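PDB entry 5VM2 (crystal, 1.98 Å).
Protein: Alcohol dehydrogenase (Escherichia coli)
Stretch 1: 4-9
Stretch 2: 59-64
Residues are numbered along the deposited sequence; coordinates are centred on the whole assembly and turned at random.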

# COMPACT_ATOMS: atom_id res chain seq x y z
N SER A 4 -22.69 -1.52 -10.41
CA SER A 4 -22.79 -0.25 -9.71
C SER A 4 -21.39 0.16 -9.28
O SER A 4 -20.46 -0.65 -9.28
N LYS A 5 -21.24 1.44 -8.95
CA LYS A 5 -19.98 1.95 -8.43
C LYS A 5 -20.25 2.91 -7.29
O LYS A 5 -21.26 3.61 -7.27
N ALA A 6 -19.32 2.94 -6.34
CA ALA A 6 -19.31 3.95 -5.29
C ALA A 6 -18.54 5.17 -5.80
O ALA A 6 -17.38 5.05 -6.20
N ILE A 7 -19.19 6.33 -5.77
CA ILE A 7 -18.65 7.55 -6.34
C ILE A 7 -18.51 8.59 -5.24
O ILE A 7 -19.35 8.67 -4.34
N LEU A 8 -17.43 9.37 -5.30
CA LEU A 8 -17.29 10.56 -4.46
C LEU A 8 -18.11 11.67 -5.09
O LEU A 8 -17.63 12.42 -5.95
N GLN A 9 -19.37 11.78 -4.66
CA GLN A 9 -20.26 12.79 -5.20
C GLN A 9 -19.75 14.20 -4.90
O GLN A 9 -19.87 15.11 -5.74
N GLN A 59 -17.69 14.65 -13.69
CA GLN A 59 -17.08 13.33 -13.78
C GLN A 59 -17.45 12.48 -12.57
O GLN A 59 -17.52 12.98 -11.44
N GLU A 60 -17.71 11.20 -12.82
CA GLU A 60 -18.01 10.26 -11.75
C GLU A 60 -16.70 9.77 -11.15
O GLU A 60 -15.98 8.98 -11.78
N ILE A 61 -16.38 10.24 -9.95
CA ILE A 61 -15.08 10.03 -9.34
C ILE A 61 -15.12 8.74 -8.53
O ILE A 61 -15.71 8.70 -7.45
N GLY A 62 -14.48 7.70 -9.05
CA GLY A 62 -14.38 6.45 -8.32
C GLY A 62 -13.26 6.47 -7.29
O GLY A 62 -12.38 7.32 -7.30
N LEU A 63 -13.32 5.49 -6.39
CA LEU A 63 -12.31 5.36 -5.34
C LEU A 63 -11.99 3.89 -5.13
O LEU A 63 -12.81 3.01 -5.40
N GLY A 64 -10.77 3.64 -4.66
CA GLY A 64 -10.32 2.29 -4.41
C GLY A 64 -9.29 1.81 -5.41
O GLY A 64 -9.46 1.99 -6.62

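Most of stretch 1 lies in a strand that begins earlier in the chain. Where they touch, the two stretches run about at right angles, with end-to-end directions 91° apart (Lys5 to Leu8 against Glu60 to Leu63). The contact is small, with 345 Å² buried in total. Leu8, Ile61 and Glu60 cover the most surface.

Leu8 comes first, with 76 Å² covered by stretch 2. Its CA-to-CB bond points toward that stretch. The rotamer is chi1 t and chi2 p. Its backbone also bonds across the contact: Leu8 N donates a hydrogen bond to Ile61 O at 2.8 Å, with a nearly straight angle of 165° at the hydrogen. Ile61 O also lies 3.3 Å from Ile7 CA, a CA-H...O contact. Ile61 O therefore meets two neighbouring residues of the strand. Around this anchor the Leu8 side chain makes apolar contacts with two residues. Leu8 CB is 4.3 Å from Ile61 CG2 and also 4.3 Å from Leu63 CD1. These are ordinary apolar contacts.

Ile61 is next, with 65 Å² covered. Its CA-to-CB bond lies sideways to stretch 1, with chi1 m and chi2 t. Of its side-chain atoms, CG2 comes closest to the Leu8 side chain. Leu63, with chi1 m and chi2 t, also starts sideways, but its end comes nearer to the strand. Gly62, between them, has no side chain. Gly62 CA sits 3.9 Å from Ala6 O.

Glu60 loses 52 Å² and gives the contact its charged part. Its chi1 is m and chi2 t, and the carboxylate reaches Lys5. The CA-to-CB bond of Lys5 points toward stretch 2. Its chi1 of -31° lies between wells, and the rest of the chain follows as t, m, t. The two ends meet in a salt bridge, with Lys5 NZ donating to Glu60 OE1 at 2.7 Å. Ile7, with chi1 m and chi2 p, has its CA-to-CB bond sideways and packs Ile7 CG1 3.9 Å from Glu60 CB. Glu60 thus offers its aliphatic root to Ile7 and its charged end to Lys5.

Three waters join the two stretches. Water 1 accepts from Lys5 NZ at 3.0 Å and donates to Glu60 O at 2.8 Å, giving the ammonium a second link to the same residue. Glu60 O also accepts a hydrogen bond from Gln59 NE2 at 2.9 Å, within stretch 2. Water 2 donates to Ala6 O at 2.6 Å and accepts a weak bond from Leu63 N at 3.3 Å. Water 3 donates to Leu8 O at 2.8 Å and to Gln59 O at 2.9 Å, and accepts from Ile61 N at 3.0 Å. It ties the backbone on both sides of the contact.

Ser4 and Gln9 make no contact with stretch 2. The CA-to-CB bond of Gln9 points away from it, and Ser4 OG is hydrogen-bonded elsewhere in the structure.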

# COMPACT_ATOMS: atom_id res chain seq x y z
CB SER A 4 -23.73 -0.34 -8.49
OG SER A 4 -23.10 -0.99 -7.40
CB LYS A 5 -19.14 2.68 -9.49
CG LYS A 5 -19.29 2.20 -10.92
CD LYS A 5 -18.61 3.16 -11.90
CE LYS A 5 -19.40 4.44 -12.09
NZ LYS A 5 -18.88 5.28 -13.21
CB ALA A 6 -18.68 3.41 -4.01
CB ILE A 7 -19.54 8.08 -7.49
CG1 ILE A 7 -19.23 7.34 -8.79
CG2 ILE A 7 -19.39 9.58 -7.68
CD1 ILE A 7 -19.33 5.87 -8.66
CB LEU A 8 -15.82 10.95 -4.31
CG LEU A 8 -15.55 12.16 -3.41
CD1 LEU A 8 -15.69 11.79 -1.94
CD2 LEU A 8 -14.18 12.74 -3.70
CB GLN A 9 -21.66 12.59 -4.63
CG GLN A 9 -22.68 13.64 -4.99
CD GLN A 9 -24.06 13.28 -4.47
OE1 GLN A 9 -24.45 13.69 -3.38
NE2 GLN A 9 -24.80 12.50 -5.25
CB GLN A 59 -15.56 13.48 -13.89
CG GLN A 59 -14.76 12.24 -13.51
CD GLN A 59 -14.72 11.21 -14.62
OE1 GLN A 59 -14.49 11.55 -15.78
NE2 GLN A 59 -14.96 9.95 -14.27
CB GLU A 60 -18.87 9.11 -12.28
CG GLU A 60 -20.24 9.57 -12.77
CD GLU A 60 -21.04 8.46 -13.43
OE1 GLU A 60 -20.51 7.35 -13.59
OE2 GLU A 60 -22.21 8.72 -13.80
CB ILE A 61 -14.68 11.23 -8.46
CG1 ILE A 61 -14.61 12.50 -9.30
CG2 ILE A 61 -13.35 10.96 -7.78
CD1 ILE A 61 -14.45 13.76 -8.48
CB LEU A 63 -12.78 5.99 -4.02
CG LEU A 63 -12.78 7.51 -3.95
CD1 LEU A 63 -13.25 7.97 -2.58
CD2 LEU A 63 -11.39 8.07 -4.25
O HOH W 1 -16.30 6.23 -11.99
O HOH W 2 -15.79 3.58 -7.57
O HOH W 3 -18.16 12.26 -8.69